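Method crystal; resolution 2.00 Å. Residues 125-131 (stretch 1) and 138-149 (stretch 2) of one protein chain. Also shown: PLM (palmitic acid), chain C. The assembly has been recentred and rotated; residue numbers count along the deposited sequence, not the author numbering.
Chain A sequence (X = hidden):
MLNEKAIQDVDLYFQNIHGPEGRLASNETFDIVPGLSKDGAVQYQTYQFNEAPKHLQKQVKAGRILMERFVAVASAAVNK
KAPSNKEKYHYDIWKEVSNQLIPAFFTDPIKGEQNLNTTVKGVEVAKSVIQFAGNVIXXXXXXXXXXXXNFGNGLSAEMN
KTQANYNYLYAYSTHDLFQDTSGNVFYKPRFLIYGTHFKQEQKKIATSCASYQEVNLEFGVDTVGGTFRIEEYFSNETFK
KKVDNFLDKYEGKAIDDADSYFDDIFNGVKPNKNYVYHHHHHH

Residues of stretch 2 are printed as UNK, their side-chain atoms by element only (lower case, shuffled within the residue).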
# COMPACT_ATOMS: atom_id res chain seq x y z
N VAL A 125 11.23 3.45 -14.64
CA VAL A 125 9.99 3.88 -13.96
C VAL A 125 9.64 3.00 -12.76
O VAL A 125 9.28 3.52 -11.70
CB VAL A 125 8.77 3.92 -14.93
CG1 VAL A 125 7.47 4.10 -14.15
CG2 VAL A 125 8.92 5.03 -15.94
N ALA A 126 9.74 1.68 -12.92
CA ALA A 126 9.43 0.76 -11.82
C ALA A 126 10.31 1.01 -10.60
O ALA A 126 9.82 1.01 -9.46
CB ALA A 126 9.55 -0.72 -12.29
N LYS A 127 11.61 1.22 -10.83
CA LYS A 127 12.54 1.60 -9.74
C LYS A 127 12.17 2.94 -9.07
O LYS A 127 12.24 3.07 -7.84
CB LYS A 127 13.98 1.67 -10.27
CG LYS A 127 15.04 1.76 -9.17
CD LYS A 127 16.42 1.54 -9.74
CE LYS A 127 17.34 0.88 -8.72
NZ LYS A 127 18.59 0.39 -9.36
N SER A 128 11.79 3.94 -9.88
CA SER A 128 11.32 5.21 -9.34
C SER A 128 10.11 5.03 -8.42
O SER A 128 10.04 5.69 -7.39
CB SER A 128 10.99 6.22 -10.45
OG SER A 128 12.11 6.37 -11.32
N VAL A 129 9.17 4.16 -8.80
CA VAL A 129 7.99 3.87 -7.97
C VAL A 129 8.37 3.25 -6.62
O VAL A 129 7.91 3.72 -5.59
CB VAL A 129 6.93 2.99 -8.72
CG1 VAL A 129 5.79 2.58 -7.79
CG2 VAL A 129 6.36 3.74 -9.93
N ILE A 130 9.19 2.19 -6.63
CA ILE A 130 9.59 1.53 -5.38
C ILE A 130 10.34 2.52 -4.47
O ILE A 130 10.06 2.60 -3.26
CB ILE A 130 10.46 0.23 -5.62
CG1 ILE A 130 9.69 -0.84 -6.40
CG2 ILE A 130 10.98 -0.36 -4.30
CD1 ILE A 130 8.43 -1.42 -5.70
N GLN A 131 11.26 3.28 -5.05
CA GLN A 131 12.09 4.18 -4.27
C GLN A 131 11.26 5.29 -3.61
O GLN A 131 11.53 5.66 -2.47
CB GLN A 131 13.25 4.74 -5.08
CG GLN A 131 14.24 3.63 -5.46
CD GLN A 131 15.54 4.14 -6.05
OE1 GLN A 131 15.60 5.18 -6.71
NE2 GLN A 131 16.61 3.39 -5.81
N UNK A 138 17.03 1.41 -3.95
CA UNK A 138 16.81 0.02 -4.32
C UNK A 138 17.98 -0.51 -5.13
O UNK A 138 18.77 0.26 -5.65
c UNK A 138 15.51 -0.12 -5.12
N UNK A 139 18.08 -1.83 -5.22
CA UNK A 139 19.01 -2.48 -6.13
C UNK A 139 18.21 -3.12 -7.26
O UNK A 139 17.56 -2.43 -8.04
N UNK A 140 18.26 -4.44 -7.31
CA UNK A 140 17.53 -5.23 -8.29
C UNK A 140 16.02 -5.20 -8.01
O UNK A 140 15.56 -5.70 -6.98
o UNK A 140 16.33 -7.44 -9.80
c UNK A 140 17.52 -7.48 -9.46
c UNK A 140 18.03 -6.68 -8.28
n UNK A 140 18.42 -8.22 -10.11
N UNK A 141 15.27 -4.63 -8.95
CA UNK A 141 13.81 -4.62 -8.86
C UNK A 141 13.17 -5.21 -10.11
O UNK A 141 12.03 -4.90 -10.45
c UNK A 141 13.56 -2.19 -9.66
c UNK A 141 13.27 -3.19 -8.53
c UNK A 141 13.86 -2.70 -7.19
N UNK A 142 13.89 -6.11 -10.79
CA UNK A 142 13.45 -6.63 -12.10
C UNK A 142 12.15 -7.42 -12.03
O UNK A 142 11.39 -7.43 -13.00
c UNK A 142 15.76 -6.66 -13.16
c UNK A 142 14.53 -7.50 -12.82
o UNK A 142 14.89 -8.61 -11.99
N UNK A 143 11.92 -8.11 -10.91
CA UNK A 143 10.66 -8.81 -10.66
C UNK A 143 9.45 -7.88 -10.59
O UNK A 143 8.43 -8.12 -11.25
N UNK A 144 9.55 -6.83 -9.78
CA UNK A 144 8.51 -5.79 -9.74
C UNK A 144 8.34 -5.13 -11.12
O UNK A 144 7.20 -4.87 -11.55
c UNK A 144 6.03 -1.44 -8.55
c UNK A 144 5.66 -2.69 -8.10
c UNK A 144 8.83 -4.74 -8.66
c UNK A 144 7.86 -3.59 -8.63
c UNK A 144 8.23 -2.33 -9.08
c UNK A 144 6.57 -3.77 -8.13
c UNK A 144 7.32 -1.25 -9.06
N UNK A 145 9.45 -4.86 -11.82
CA UNK A 145 9.39 -4.27 -13.16
C UNK A 145 8.55 -5.10 -14.14
O UNK A 145 7.76 -4.53 -14.91
c UNK A 145 10.80 -3.98 -13.73
N UNK A 146 8.73 -6.42 -14.12
CA UNK A 146 7.90 -7.33 -14.92
C UNK A 146 6.43 -7.27 -14.48
O UNK A 146 5.52 -7.22 -15.33
c UNK A 146 7.50 -9.74 -15.69
c UNK A 146 8.42 -8.81 -14.90
o UNK A 146 9.73 -8.86 -15.49
N UNK A 147 6.18 -7.28 -13.17
CA UNK A 147 4.79 -7.17 -12.69
C UNK A 147 4.10 -5.89 -13.22
O UNK A 147 2.97 -5.94 -13.72
c UNK A 147 1.05 -6.91 -10.21
c UNK A 147 3.32 -5.29 -10.21
c UNK A 147 2.09 -4.77 -9.78
c UNK A 147 2.27 -7.42 -10.65
c UNK A 147 3.42 -6.62 -10.64
c UNK A 147 4.72 -7.17 -11.16
c UNK A 147 0.96 -5.59 -9.79
N UNK A 148 4.79 -4.76 -13.08
CA UNK A 148 4.21 -3.45 -13.35
C UNK A 148 3.98 -3.28 -14.84
O UNK A 148 2.95 -2.73 -15.27
c UNK A 148 4.48 -0.92 -12.65
c UNK A 148 5.09 -2.32 -12.78
c UNK A 148 5.56 0.13 -12.42
c UNK A 148 3.39 -0.86 -11.57
N UNK A 149 4.93 -3.78 -15.63
CA UNK A 149 4.84 -3.73 -17.07
C UNK A 149 3.59 -4.47 -17.57
O UNK A 149 2.80 -3.91 -18.39
c UNK A 149 6.12 -4.38 -19.21
c UNK A 149 7.51 -4.56 -19.78
o UNK A 149 8.25 -5.49 -19.41
n UNK A 149 7.88 -3.67 -20.68
c UNK A 149 6.13 -4.28 -17.70
C1 PLM C . 4.82 0.31 -17.01
O2 PLM C . 4.64 0.12 -18.24
C2 PLM C . 4.18 1.50 -16.31
C3 PLM C . 3.05 1.13 -15.37
C4 PLM C . 2.39 2.34 -14.70
C5 PLM C . 3.22 2.91 -13.55
C6 PLM C . 2.93 4.39 -13.30
C7 PLM C . 3.42 4.82 -11.92
C8 PLM C . 3.78 6.31 -11.84
C9 PLM C . 2.73 7.04 -11.01
CA PLM C . 3.25 7.56 -9.67
CB PLM C . 2.60 6.84 -8.50
CC PLM C . 3.50 6.91 -7.27
CD PLM C . 3.53 5.59 -6.52
CE PLM C . 3.05 5.79 -5.09
CF PLM C . 3.48 4.65 -4.18

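Position 138 carries a single side-chain carbon, and its CA-to-CB bond points toward stretch 1. That carbon lies 4.2 Å from Lys127 CE. One carbon and nothing more makes it Ala138. Its backbone N is 2.7 Å from the atom modelled as Gln131 NE2; the amide is probably turned over in the model, so the nature of this close approach is left open.

Position 139 has no side-chain atoms and is Gly139. Its carbonyl O accepts a weak hydrogen bond from Lys127 NZ at 3.3 Å.

Position 140 has two carbons, the second bearing one oxygen and one nitrogen, and touches nothing on stretch 1. A carboxamide on so short a chain is Asn140.

At position 141, one carbon carries two more, a fork at CB without a heteroatom, and a methyl lies 3.9 Å from Lys127 CB. This is Val141, at the N-cap position.

Position 142 also forks at CB, into one oxygen and one carbon, and points away from stretch 1: Thr142. Its N and OG1 both donate to Asn140 OD1, at 3.0 and 2.9 Å, tying the first helical turn to the preceding loop.

Position 143, bare again, is Gly143, beyond reach of stretch 1.

Position 144 has one carbon followed by a six-carbon ring with no hydroxyl, hence Phe144. Ile130 CD1 sits 3.4 Å from the ring centroid, 9° off the normal, a CH-pi contact over one face. Ala126 O approaches the edge, 3.4 Å from Phe144 CE2.

Position 145 has one carbon, 3.8 Å from Ala126 CB, and is Ala145.

Position 146 repeats the oxygen-and-carbon fork, directed away: Thr146.

Position 147 has one carbon and a six-carbon ring that makes no contact with stretch 1: Phe147.

Position 148 has four carbons forked at the second, which defines Leu148. Its CD2 lies 4.1 Å from Ala126 CB, and its CG is 3.7 Å from palmitate C3.

Position 149 has three carbons, the third bearing oxygen and nitrogen, with no contact to stretch 1: Gln149.

The helices cross at 107°, with their axes 9.1 Å apart at closest approach. Small side chains permit a tight meeting: the CA atoms of Ala126 and Ala145 are 5.2 Å apart. Around this point Phe144 packs against Ile130 and Val129, while Leu148 and Val129 also contact the lipid; Val129 CG2 lies 3.7 Å from its C7. The contact is chiefly apolar, burying 499 Å² in total.

Stretch 2, residues 138-149: AGNVTGFATFLQ
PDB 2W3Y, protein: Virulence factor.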